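Local coordinates for fibronectin-binding protein (Streptococcus pyogenes, PDB 5A0L) that is a fibronectin-binding surface adhesin whose N-terminal domain carries an internal thioester that mediates covalent binding to the host, at residues A[16-20]-A[193-197]; A[100-104]-A[184-190]; A[114-118]-A[167-171]. One frame throughout, in Å; residues are numbered along the deposited sequence. Where two conformers were deposited one is given.

Contact 1. Residues A[16-20]-A[193-197]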
loop_
_atom_site.group_PDB
_atom_site.type_symbol
_atom_site.label_atom_id
_atom_site.label_comp_id
_atom_site.label_asym_id
_atom_site.label_seq_id
_atom_site.Cartn_x
_atom_site.Cartn_y
_atom_site.Cartn_z
ATOM N N ASP A 16 19.381 12.231 -6.518
ATOM C CA ASP A 16 19.380 11.031 -5.691
ATOM C C ASP A 16 17.984 10.591 -5.273
ATOM O O ASP A 16 17.797 9.463 -4.837
ATOM C CB ASP A 16 20.215 11.267 -4.431
ATOM C CG ASP A 16 21.693 11.470 -4.732
ATOM O OD1 ASP A 16 22.155 11.142 -5.839
ATOM O OD2 ASP A 16 22.397 11.960 -3.830
ATOM N N TYR A 17 17.022 11.518 -5.342
ATOM C CA TYR A 17 15.608 11.268 -5.042
ATOM C C TYR A 17 14.783 11.649 -6.268
ATOM O O TYR A 17 14.052 12.638 -6.236
ATOM C CB TYR A 17 15.125 12.012 -3.782
ATOM C CG TYR A 17 15.799 11.575 -2.481
ATOM C CD1 TYR A 17 17.161 11.765 -2.239
ATOM C CD2 TYR A 17 15.107 10.891 -1.544
ATOM C CE1 TYR A 17 17.748 11.321 -1.063
ATOM C CE2 TYR A 17 15.692 10.452 -0.377
ATOM C CZ TYR A 17 17.000 10.644 -0.135
ATOM O OH TYR A 17 17.523 10.150 1.063
ATOM N N PRO A 18 14.891 10.877 -7.355
ATOM C CA PRO A 18 14.361 11.381 -8.629
ATOM C C PRO A 18 12.894 11.012 -8.925
ATOM O O PRO A 18 12.335 11.554 -9.889
ATOM C CB PRO A 18 15.295 10.728 -9.647
ATOM C CG PRO A 18 15.576 9.375 -9.027
ATOM C CD PRO A 18 15.730 9.686 -7.549
ATOM N N TRP A 19 12.306 10.084 -8.160
ATOM C CA TRP A 19 10.935 9.636 -8.432
ATOM C C TRP A 19 9.938 10.611 -7.852
ATOM O O TRP A 19 10.077 11.045 -6.708
ATOM C CB TRP A 19 10.721 8.236 -7.807
ATOM C CG TRP A 19 11.451 7.153 -8.533
ATOM C CD1 TRP A 19 12.768 6.829 -8.420
ATOM C CD2 TRP A 19 10.918 6.266 -9.538
ATOM N NE1 TRP A 19 13.099 5.810 -9.294
ATOM C CE2 TRP A 19 11.970 5.445 -9.980
ATOM C CE3 TRP A 19 9.633 6.063 -10.082
ATOM C CZ2 TRP A 19 11.783 4.466 -10.959
ATOM C CZ3 TRP A 19 9.471 5.091 -11.017
ATOM C CH2 TRP A 19 10.533 4.337 -11.473
ATOM N N TYR A 20 8.912 10.947 -8.633
ATOM C CA TYR A 20 7.790 11.754 -8.168
ATOM C C TYR A 20 6.713 10.813 -7.606
ATOM O O TYR A 20 6.313 9.872 -8.293
ATOM C CB TYR A 20 7.250 12.561 -9.346
ATOM C CG TYR A 20 6.084 13.487 -9.082
ATOM C CD1 TYR A 20 5.950 14.213 -7.929
ATOM C CD2 TYR A 20 5.084 13.614 -10.029
ATOM C CE1 TYR A 20 4.871 15.050 -7.713
ATOM C CE2 TYR A 20 4.003 14.431 -9.847
ATOM C CZ TYR A 20 3.857 15.145 -8.690
ATOM O OH TYR A 20 2.780 15.974 -8.486
ATOM N N PHE A 193 10.060 3.264 -1.502
ATOM C CA PHE A 193 10.368 4.628 -1.941
ATOM C C PHE A 193 10.603 5.463 -0.677
ATOM O O PHE A 193 9.694 5.677 0.116
ATOM C CB PHE A 193 9.240 5.153 -2.818
ATOM C CG PHE A 193 9.215 4.472 -4.171
ATOM C CD1 PHE A 193 8.588 3.241 -4.318
ATOM C CD2 PHE A 193 9.901 4.989 -5.255
ATOM C CE1 PHE A 193 8.628 2.592 -5.522
ATOM C CE2 PHE A 193 9.909 4.345 -6.471
ATOM C CZ PHE A 193 9.284 3.115 -6.595
ATOM N N LYS A 194 11.863 5.909 -0.542
ATOM C CA LYS A 194 12.312 6.671 0.623
ATOM C C LYS A 194 12.070 8.169 0.339
ATOM O O LYS A 194 12.608 8.719 -0.646
ATOM C CB LYS A 194 13.800 6.440 0.848
ATOM C CG LYS A 194 14.383 7.243 1.991
ATOM C CD LYS A 194 15.880 7.127 2.114
ATOM C CE LYS A 194 16.467 7.959 3.314
ATOM N NZ LYS A 194 17.908 8.058 3.086
ATOM N N SER A 195 11.223 8.778 1.153
ATOM C CA SER A 195 10.852 10.166 0.958
ATOM C C SER A 195 12.018 11.128 1.167
ATOM O O SER A 195 12.724 11.057 2.176
ATOM C CB SER A 195 9.758 10.550 1.915
ATOM O OG SER A 195 9.276 11.856 1.635
ATOM N N GLU A 196 12.172 12.091 0.251
ATOM C CA GLU A 196 13.169 13.154 0.382
ATOM C C GLU A 196 12.800 14.079 1.532
ATOM O O GLU A 196 13.697 14.672 2.156
ATOM C CB GLU A 196 13.243 13.926 -0.950
ATOM C CG GLU A 196 14.115 15.181 -1.014
ATOM C CD GLU A 196 13.532 16.466 -0.382
ATOM O OE1 GLU A 196 12.289 16.707 -0.279
ATOM O OE2 GLU A 196 14.393 17.309 -0.091
ATOM N N ASN A 197 11.514 14.242 1.820
ATOM C CA ASN A 197 10.998 15.045 2.927
ATOM C C ASN A 197 10.449 14.075 3.986
ATOM O O ASN A 197 9.442 13.415 3.791
ATOM C CB ASN A 197 9.938 16.014 2.488
ATOM C CG ASN A 197 9.403 16.863 3.640
ATOM O OD1 ASN A 197 9.332 16.431 4.774
ATOM N ND2 ASN A 197 8.939 18.050 3.330
#
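Tyr17, just before strand 19-23, and Trp19, at its start, lean onto the end of strand 191-195 and the turn after it. Both strands belong to the six-stranded antiparallel barrel of this thioester domain. Strand 66-72 lies between them in the barrel order, so side chains of 16-20 reach across to side chains and backbone of 193-197.

Tyr17 comes first. Its CB points toward the other segment, and its CG lies beside the backbone N, chi1 -64°. This turns the ring over to residues 194-196. Its CD2 lies 3.5 Å from CA of Glu196, and the same CD2 lies 3.6 Å from CB of Glu196. The backbone O of Lys194 sits at the ring edge, near its plane, 3.4 Å from CD2 of Tyr17.

The ring ends in a hydrogen bond. NZ of Lys194 donates to OH of Tyr17 over 2.9 Å. The lysine reaches it because its chain is fully extended, with CG anti to its own N, chi1 177°. The lysine chain crosses the phenol at a slant, and CE of Lys194 comes to 3.3 Å from OH of Tyr17. A bound zinc ion lies about 4 Å from the Lys194 side chain. Glu196 gives only the root of its side chain to Tyr17, and its carboxylate leads away.

Trp19, on the strand proper, is buried. Phe193 presents its edge to one face of the indole, a T-shaped pair. The five-membered ring of Trp19 and the ring of Phe193 have centroids 5.3 Å apart, with planes at 71°. Val37 and Lys70, from other barrel strands, also pack on Phe193. The touching atom is CE2 of Phe193, 3.8 Å from CD2 of Trp19.

Contact 2. Residues A[100-104]-A[184-190]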
loop_
_atom_site.group_PDB
_atom_site.type_symbol
_atom_site.label_atom_id
_atom_site.label_comp_id
_atom_site.label_asym_id
_atom_site.label_seq_id
_atom_site.Cartn_x
_atom_site.Cartn_y
_atom_site.Cartn_z
ATOM N N LEU A 100 5.071 -9.345 1.139
ATOM C CA LEU A 100 4.941 -9.748 -0.262
ATOM C C LEU A 100 3.604 -10.428 -0.547
ATOM O O LEU A 100 2.972 -10.173 -1.568
ATOM C CB LEU A 100 6.089 -10.645 -0.680
ATOM C CG LEU A 100 7.490 -10.097 -0.704
ATOM C CD1 LEU A 100 8.491 -11.161 -1.073
ATOM C CD2 LEU A 100 7.618 -8.928 -1.611
ATOM N N ASN A 101 3.179 -11.318 0.367
ATOM C CA ASN A 101 1.948 -12.029 0.150
ATOM C C ASN A 101 0.727 -11.130 0.282
ATOM O O ASN A 101 -0.267 -11.330 -0.439
ATOM C CB ASN A 101 1.866 -13.285 1.011
ATOM C CG ASN A 101 2.632 -14.448 0.413
ATOM O OD1 ASN A 101 2.069 -15.234 -0.371
ATOM N ND2 ASN A 101 3.916 -14.564 0.742
ATOM N N VAL A 102 0.760 -10.138 1.172
ATOM C CA VAL A 102 -0.315 -9.157 1.212
ATOM C C VAL A 102 -0.477 -8.431 -0.128
ATOM O O VAL A 102 -1.571 -8.340 -0.695
ATOM C CB VAL A 102 -0.111 -8.128 2.341
ATOM C CG1 VAL A 102 -1.033 -6.929 2.181
ATOM C CG2 VAL A 102 -0.321 -8.799 3.686
ATOM N N ILE A 103 0.637 -7.931 -0.660
ATOM C CA ILE A 103 0.567 -7.152 -1.896
ATOM C C ILE A 103 0.111 -8.052 -3.059
ATOM O O ILE A 103 -0.711 -7.619 -3.878
ATOM C CB ILE A 103 1.906 -6.449 -2.189
ATOM C CG1 ILE A 103 2.206 -5.360 -1.148
ATOM C CG2 ILE A 103 1.963 -5.908 -3.583
ATOM C CD1 ILE A 103 1.294 -4.184 -1.207
ATOM N N TYR A 104 0.656 -9.264 -3.156
ATOM C CA TYR A 104 0.323 -10.129 -4.268
ATOM C C TYR A 104 -1.178 -10.481 -4.284
ATOM O O TYR A 104 -1.765 -10.698 -5.360
ATOM C CB TYR A 104 1.188 -11.398 -4.201
ATOM C CG TYR A 104 1.119 -12.245 -5.442
ATOM C CD1 TYR A 104 1.445 -11.712 -6.697
ATOM C CD2 TYR A 104 0.778 -13.614 -5.371
ATOM C CE1 TYR A 104 1.348 -12.485 -7.852
ATOM C CE2 TYR A 104 0.722 -14.390 -6.525
ATOM C CZ TYR A 104 1.035 -13.836 -7.751
ATOM O OH TYR A 104 0.926 -14.566 -8.934
ATOM N N ILE A 184 3.336 -16.587 -4.733
ATOM C CA ILE A 184 4.146 -15.551 -5.361
ATOM C C ILE A 184 5.136 -16.178 -6.356
ATOM O O ILE A 184 5.681 -17.274 -6.116
ATOM C CB ILE A 184 4.877 -14.634 -4.344
ATOM C CG1 ILE A 184 5.908 -15.386 -3.498
ATOM C CG2 ILE A 184 3.862 -13.860 -3.497
ATOM C CD1 ILE A 184 6.789 -14.463 -2.642
ATOM N N PRO A 185 5.361 -15.491 -7.490
ATOM C CA PRO A 185 6.250 -16.049 -8.509
ATOM C C PRO A 185 7.700 -16.053 -8.085
ATOM O O PRO A 185 8.109 -15.282 -7.215
ATOM C CB PRO A 185 6.018 -15.165 -9.738
ATOM C CG PRO A 185 5.406 -13.922 -9.237
ATOM C CD PRO A 185 4.718 -14.243 -7.926
ATOM N N SER A 186 8.480 -16.924 -8.701
ATOM C CA SER A 186 9.905 -16.943 -8.517
ATOM C C SER A 186 10.424 -15.557 -8.845
ATOM O O SER A 186 10.061 -14.982 -9.862
ATOM C CB SER A 186 10.565 -17.952 -9.463
ATOM O OG SER A 186 11.941 -18.039 -9.195
ATOM N N GLY A 187 11.239 -15.015 -7.957
ATOM C CA GLY A 187 11.869 -13.704 -8.183
ATOM C C GLY A 187 10.993 -12.496 -7.868
ATOM O O GLY A 187 11.397 -11.359 -8.103
ATOM N N TYR A 188 9.806 -12.735 -7.342
ATOM C CA TYR A 188 8.885 -11.647 -6.977
ATOM C C TYR A 188 9.618 -10.634 -6.100
ATOM O O TYR A 188 10.218 -10.998 -5.094
ATOM C CB TYR A 188 7.664 -12.185 -6.217
ATOM C CG TYR A 188 6.519 -11.221 -6.016
ATOM C CD1 TYR A 188 5.822 -10.697 -7.095
ATOM C CD2 TYR A 188 6.088 -10.890 -4.742
ATOM C CE1 TYR A 188 4.763 -9.834 -6.909
ATOM C CE2 TYR A 188 5.026 -10.022 -4.542
ATOM C CZ TYR A 188 4.350 -9.509 -5.632
ATOM O OH TYR A 188 3.278 -8.684 -5.393
ATOM N N ARG A 189 9.461 -9.353 -6.425
ATOM C CA ARG A 189 10.169 -8.290 -5.717
ATOM C C ARG A 189 9.304 -7.030 -5.724
ATOM O O ARG A 189 8.665 -6.716 -6.727
ATOM C CB ARG A 189 11.506 -7.985 -6.409
ATOM C CG ARG A 189 12.409 -7.027 -5.628
ATOM C CD ARG A 189 13.746 -6.761 -6.316
ATOM N NE ARG A 189 14.424 -7.991 -6.680
ATOM C CZ ARG A 189 15.431 -8.071 -7.547
ATOM N NH1 ARG A 189 15.920 -6.981 -8.118
ATOM N NH2 ARG A 189 15.929 -9.250 -7.849
ATOM N N LEU A 190 9.354 -6.308 -4.602
ATOM C CA LEU A 190 8.729 -5.003 -4.482
ATOM C C LEU A 190 9.814 -3.973 -4.171
ATOM O O LEU A 190 10.996 -4.290 -4.043
ATOM C CB LEU A 190 7.625 -4.972 -3.426
ATOM C CG LEU A 190 6.527 -6.009 -3.637
ATOM C CD1 LEU A 190 5.580 -5.948 -2.451
ATOM C CD2 LEU A 190 5.759 -5.799 -4.946
HETATM O O HOH W 1 2.921 -17.246 -2.024
#
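The ring of Tyr104 has Ile184 and Pro185 over one face and OH of Tyr188 near its plane at the edge. The contact joins helix 92-105 to the loop before strand 191-195, which makes a type II turn from Pro185 to Tyr188. Both face contacts are CH-pi. CA of Ile184 lies 4.2 Å from the centroid of the Tyr104 ring, and CD of Pro185 lies 4.1 Å from it.

The two tyrosines form a T-shaped pair. The edge of Tyr104 meets the face of Tyr188, with planes at 66°. Tyr104 swings out to this place with CG anti to its N, chi1 -169°. Tyr188 also meets Leu100, along its CD2 and CE2 side, and its OH lies 3.6 Å from CG2 of Ile103.

Leu190 closes the apolar side. Its CD1 is 3.7 Å from CD2 of Leu100 and also touches CG1 of Ile103.

A water makes the polar link where the loop segment begins, at Ile184. ND2 of Asn101 is held by the backbone O of Lys97 in the same helix. The water donates to OD1 of Asn101 over 2.7 Å and accepts from the backbone N of Ile184 over 2.8 Å.

Contact 3. Residues A[114-118]-A[167-171]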
loop_
_atom_site.group_PDB
_atom_site.type_symbol
_atom_site.label_atom_id
_atom_site.label_comp_id
_atom_site.label_asym_id
_atom_site.label_seq_id
_atom_site.Cartn_x
_atom_site.Cartn_y
_atom_site.Cartn_z
ATOM N N PHE A 114 -9.110 -12.391 -3.754
ATOM C CA PHE A 114 -9.652 -11.758 -2.550
ATOM C C PHE A 114 -10.362 -10.436 -2.823
ATOM O O PHE A 114 -11.276 -10.056 -2.093
ATOM C CB PHE A 114 -8.593 -11.449 -1.505
ATOM C CG PHE A 114 -7.876 -12.644 -0.927
ATOM C CD1 PHE A 114 -8.213 -13.959 -1.216
ATOM C CD2 PHE A 114 -6.776 -12.405 -0.099
ATOM C CE1 PHE A 114 -7.494 -15.008 -0.653
ATOM C CE2 PHE A 114 -6.059 -13.435 0.451
ATOM C CZ PHE A 114 -6.404 -14.748 0.155
ATOM N N MET A 115 -9.851 -9.717 -3.840
ATOM C CA MET A 115 -10.348 -8.395 -4.261
ATOM C C MET A 115 -11.561 -8.444 -5.189
ATOM O O MET A 115 -12.092 -7.394 -5.538
ATOM C CB MET A 115 -9.267 -7.572 -5.000
ATOM C CG MET A 115 -7.987 -7.209 -4.243
ATOM S SD MET A 115 -8.168 -6.196 -2.756
ATOM C CE MET A 115 -8.277 -7.572 -1.617
ATOM N N ASN A 116 -11.983 -9.640 -5.626
ATOM C CA ASN A 116 -13.014 -9.731 -6.670
ATOM C C ASN A 116 -14.253 -8.946 -6.286
ATOM O O ASN A 116 -14.796 -9.098 -5.200
ATOM C CB ASN A 116 -13.459 -11.165 -6.864
ATOM C CG ASN A 116 -12.436 -12.033 -7.562
ATOM O OD1 ASN A 116 -11.420 -11.573 -8.111
ATOM N ND2 ASN A 116 -12.727 -13.348 -7.587
ATOM N N GLY A 117 -14.696 -8.087 -7.204
ATOM C CA GLY A 117 -15.919 -7.319 -7.007
ATOM C C GLY A 117 -15.791 -6.062 -6.185
ATOM O O GLY A 117 -16.757 -5.336 -6.024
ATOM N N ILE A 118 -14.620 -5.838 -5.594
ATOM C CA ILE A 118 -14.383 -4.633 -4.796
ATOM C C ILE A 118 -13.938 -3.513 -5.736
ATOM O O ILE A 118 -13.022 -3.688 -6.510
ATOM C CB ILE A 118 -13.334 -4.896 -3.678
ATOM C CG1 ILE A 118 -13.789 -6.039 -2.782
ATOM C CG2 ILE A 118 -13.138 -3.625 -2.883
ATOM C CD1 ILE A 118 -12.817 -6.415 -1.682
ATOM N N ALA A 167 -12.160 -9.669 2.742
ATOM C CA ALA A 167 -10.860 -9.595 2.093
ATOM C C ALA A 167 -9.771 -9.240 3.110
ATOM O O ALA A 167 -8.689 -9.826 3.100
ATOM C CB ALA A 167 -10.867 -8.620 0.939
ATOM N N LEU A 168 -10.060 -8.243 3.940
ATOM C CA LEU A 168 -9.062 -7.809 4.922
ATOM C C LEU A 168 -8.667 -8.969 5.869
ATOM O O LEU A 168 -7.479 -9.180 6.146
ATOM C CB LEU A 168 -9.586 -6.599 5.679
ATOM C CG LEU A 168 -8.612 -6.012 6.697
ATOM C CD1 LEU A 168 -7.272 -5.673 6.086
ATOM C CD2 LEU A 168 -9.247 -4.774 7.333
ATOM N N LYS A 169 -9.651 -9.730 6.323
ATOM C CA LYS A 169 -9.371 -10.861 7.191
ATOM C C LYS A 169 -8.428 -11.863 6.511
ATOM O O LYS A 169 -7.497 -12.375 7.133
ATOM C CB LYS A 169 -10.657 -11.577 7.568
ATOM C CG LYS A 169 -11.564 -10.799 8.478
ATOM C CD LYS A 169 -12.838 -11.605 8.747
ATOM C CE LYS A 169 -13.832 -10.785 9.505
ATOM N NZ LYS A 169 -15.130 -11.506 9.611
ATOM N N LYS A 170 -8.661 -12.133 5.225
ATOM C CA LYS A 170 -7.811 -13.076 4.509
ATOM C C LYS A 170 -6.388 -12.547 4.373
ATOM O O LYS A 170 -5.407 -13.291 4.460
ATOM C CB LYS A 170 -8.411 -13.429 3.143
ATOM C CG LYS A 170 -9.744 -14.189 3.236
ATOM C CD LYS A 170 -10.395 -14.441 1.876
ATOM C CE LYS A 170 -11.849 -14.915 1.978
ATOM N NZ LYS A 170 -12.382 -14.918 0.585
ATOM N N LEU A 171 -6.260 -11.247 4.118
ATOM C CA LEU A 171 -4.965 -10.632 3.909
ATOM C C LEU A 171 -4.084 -10.657 5.147
ATOM O O LEU A 171 -2.863 -10.713 4.996
ATOM C CB LEU A 171 -5.083 -9.207 3.378
ATOM C CG LEU A 171 -5.601 -9.028 1.954
ATOM C CD1 LEU A 171 -5.858 -7.550 1.675
ATOM C CD2 LEU A 171 -4.621 -9.585 0.930
HETATM O O HOH W 2 -12.220 -12.115 0.016
#
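Phe114 and Ala167 bring the two backbones to 5.3 Å between CA atoms, where a loop with a type II turn from Met115 to Ile118 meets helix 158-172. The small side chain of Ala167 is consistent with so close an approach. Its CB lies 3.4 Å from the backbone O of Phe114.

Phe114 carries most of the contact. Lys170 crosses one face of its ring with the aliphatic part of its chain. CB of Lys170 stands 3.8 Å from the centroid of the Phe114 ring, 18° off the normal, a CH-pi contact. The lysine CG lies beside its backbone N, chi1 -65°, and the chain is extended from there. CD of Lys170 therefore passes over the other end of the ring, 3.8 Å from CD1 of Phe114. Leu171 comes to the ring edge instead, in plane. Its CD2 is 3.7 Å from CD2 of Phe114.

The lysine end turns to water. NZ of Lys170 donates to a water over 2.9 Å, and that water donates to the backbone O of Phe114 over 3.1 Å. The bridge ties the tip of the lysine to the loop backbone.

Deeper in, CD1 of Ile118 is 3.9 Å from CB of Ala167. In one of its two conformers Met115 also brings CE near Ala167 and Leu171, a contact to be taken with caution. Ala123 of helix 120-135 touches Ile118. The arrangement is that of an interhelical loop packed on a neighbouring helix, within the helical part of the thioester domain.

In the fold
The three contacts are nested along the chain. Contact 3 lies inside the loop closed by contact 2, and contact 2 inside the loop closed by contact 1. Contact 1 belongs to the beta barrel, contact 3 to the helices. Their centres are 31 Å apart, on opposite sides of the chain's centre. Contact 2 ties a helix to the loop entering the barrel. Its centre is 23 Å from that of contact 1, and the two adjoin in sequence without other touch. Asn105, at the end of helix 92-105, touches Phe114 and Leu171 of contact 3. The centres of contacts 2 and 3 are 17 Å apart, and CG2 of Val102 packs 3.4 Å from O of Leu171.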